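Local coordinates for hypothetical protein PH1789 (Pyrococcus horikoshii, PDB 1WR2) that is of unknown function but contains an ATP-grasp domain, a fold built of alpha and beta elements, at residues A[165-168]-A[172-175]. Residues are numbered along the deposited sequence; the frame is centred on the assembly and turned at random.
Sequences KMIQ and AYPI
Gln168 and Tyr173 bring the two segments together, with their CA atoms 5.6 Å apart. Residues 165-168 are the last turn of helix 160-168. A three-residue link then leads to 172-175, which runs into the short, weakly bonded helix 173-177. No hydrogen bond joins the segments. The contact is van der Waals packing of one aromatic ring on a helix end, and it buries 153 Å² in all.

The CB of Tyr173 points toward the helix end. Its ring CG is anti to the backbone N (chi1 176°), which swings the ring back over the final turn. Tyr173 CD1 lies 3.6 Å from Gln168 CA and 3.3 Å from the carbonyl O of Ile167. That oxygen approaches the ring obliquely. Gln168 CG sits over one ring face, 4.1 Å from Tyr173 CE1. Beyond CG the Gln168 chain is extended and continues beside the tyrosine in the same direction. It is the methylene CG, not the amide, that meets the ring; the amide plane is turned 76° from it. Ile167 adds a looser apolar touch, CG2 to Tyr173 CD1 at 4.3 Å. The end of the Ile167 side chain turns away from the tyrosine, and the residue packs on Ile190, Val191 and Leu194 of helix 187-203.

Asp150 OD2 accepts a hydrogen bond from Ala172 N, just before the tyrosine. A short loop joins two consecutive helical segments at the periphery of the ATP-grasp fold, with the tyrosine folded back on the end of the first.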
ATOM      1  N   LYS A 165      19.535  11.047  -1.741  1.00 44.21           N
ATOM      2  CA  LYS A 165      20.529  10.730  -0.738  1.00 44.39           C
ATOM      3  C   LYS A 165      20.105   9.537   0.135  1.00 43.33           C
ATOM      4  O   LYS A 165      20.871   8.588   0.297  1.00 41.52           O
ATOM      5  CB  LYS A 165      20.778  11.972   0.119  1.00 48.64           C
ATOM      6  CG  LYS A 165      22.006  11.922   1.014  1.00 53.27           C
ATOM      7  CD  LYS A 165      22.228  13.289   1.663  1.00 57.69           C
ATOM      8  CE  LYS A 165      23.338  13.269   2.705  1.00 58.61           C
ATOM      9  NZ  LYS A 165      23.466  14.592   3.376  1.00 61.08           N
ATOM     10  N   MET A 166      18.892   9.569   0.686  1.00 40.28           N
ATOM     11  CA  MET A 166      18.457   8.463   1.541  1.00 38.57           C
ATOM     12  C   MET A 166      18.354   7.146   0.769  1.00 38.30           C
ATOM     13  O   MET A 166      18.398   6.067   1.357  1.00 38.72           O
ATOM     14  CB  MET A 166      17.126   8.792   2.232  1.00 36.04           C
ATOM     15  CG  MET A 166      15.920   8.874   1.333  1.00 36.06           C
ATOM     16  SD  MET A 166      14.498   9.559   2.216  1.00 37.41           S
ATOM     17  CE  MET A 166      14.177   8.257   3.421  1.00 38.58           C
ATOM     18  N   ILE A 167      18.228   7.231  -0.550  1.00 35.91           N
ATOM     19  CA  ILE A 167      18.156   6.024  -1.357  1.00 36.96           C
ATOM     20  C   ILE A 167      19.561   5.439  -1.479  1.00 37.76           C
ATOM     21  O   ILE A 167      19.746   4.222  -1.482  1.00 37.30           O
ATOM     22  CB  ILE A 167      17.619   6.313  -2.780  1.00 36.13           C
ATOM     23  CG1 ILE A 167      16.184   6.846  -2.705  1.00 35.00           C
ATOM     24  CG2 ILE A 167      17.651   5.034  -3.613  1.00 34.90           C
ATOM     25  CD1 ILE A 167      15.580   7.173  -4.076  1.00 35.10           C
ATOM     26  N   GLN A 168      20.554   6.317  -1.559  1.00 38.82           N
ATOM     27  CA  GLN A 168      21.942   5.888  -1.703  1.00 39.32           C
ATOM     28  C   GLN A 168      22.587   5.445  -0.395  1.00 37.59           C
ATOM     29  O   GLN A 168      23.591   4.731  -0.404  1.00 37.62           O
ATOM     30  CB  GLN A 168      22.761   7.021  -2.321  1.00 42.36           C
ATOM     31  CG  GLN A 168      22.177   7.539  -3.619  1.00 45.52           C
ATOM     32  CD  GLN A 168      22.995   8.655  -4.233  1.00 49.48           C
ATOM     33  OE1 GLN A 168      23.519   9.522  -3.527  1.00 49.53           O
ATOM     34  NE2 GLN A 168      23.091   8.654  -5.561  1.00 50.47           N
ATOM     35  N   ALA A 172      21.890  -1.837   0.977  1.00 42.72           N
ATOM     36  CA  ALA A 172      21.485  -2.555  -0.222  1.00 44.13           C
ATOM     37  C   ALA A 172      21.415  -1.691  -1.474  1.00 45.79           C
ATOM     38  O   ALA A 172      20.866  -2.118  -2.490  1.00 45.68           O
ATOM     39  CB  ALA A 172      20.146  -3.222   0.011  1.00 42.93           C
ATOM     40  N   TYR A 173      21.969  -0.483  -1.414  1.00 47.19           N
ATOM     41  CA  TYR A 173      21.933   0.397  -2.575  1.00 48.54           C
ATOM     42  C   TYR A 173      22.542  -0.222  -3.831  1.00 51.27           C
ATOM     43  O   TYR A 173      21.978  -0.109  -4.926  1.00 51.92           O
ATOM     44  CB  TYR A 173      22.654   1.713  -2.307  1.00 49.34           C
ATOM     45  CG  TYR A 173      22.687   2.552  -3.556  1.00 48.27           C
ATOM     46  CD1 TYR A 173      21.527   3.157  -4.032  1.00 49.45           C
ATOM     47  CD2 TYR A 173      23.847   2.649  -4.322  1.00 49.38           C
ATOM     48  CE1 TYR A 173      21.514   3.833  -5.242  1.00 49.04           C
ATOM     49  CE2 TYR A 173      23.847   3.323  -5.539  1.00 48.91           C
ATOM     50  CZ  TYR A 173      22.674   3.910  -5.992  1.00 51.22           C
ATOM     51  OH  TYR A 173      22.653   4.567  -7.201  1.00 52.50           O
ATOM     52  N   PRO A 174      23.723  -0.853  -3.702  1.00 52.33           N
ATOM     53  CA  PRO A 174      24.366  -1.471  -4.865  1.00 53.80           C
ATOM     54  C   PRO A 174      23.419  -2.395  -5.613  1.00 54.55           C
ATOM     55  O   PRO A 174      23.503  -2.536  -6.832  1.00 56.78           O
ATOM     56  CB  PRO A 174      25.541  -2.223  -4.244  1.00 52.59           C
ATOM     57  CG  PRO A 174      25.934  -1.314  -3.124  1.00 54.05           C
ATOM     58  CD  PRO A 174      24.585  -0.965  -2.512  1.00 52.74           C
ATOM     59  N   ILE A 175      22.515  -3.026  -4.872  1.00 55.69           N
ATOM     60  CA  ILE A 175      21.545  -3.935  -5.465  1.00 56.30           C
ATOM     61  C   ILE A 175      20.594  -3.196  -6.408  1.00 57.24           C
ATOM     62  O   ILE A 175      20.227  -3.711  -7.466  1.00 58.14           O
ATOM     63  CB  ILE A 175      20.740  -4.647  -4.368  1.00 55.95           C
ATOM     64  CG1 ILE A 175      21.686  -5.506  -3.528  1.00 56.97           C
ATOM     65  CG2 ILE A 175      19.643  -5.496  -4.987  1.00 56.46           C
ATOM     66  CD1 ILE A 175      21.040  -6.141  -2.321  1.00 58.66           C
TER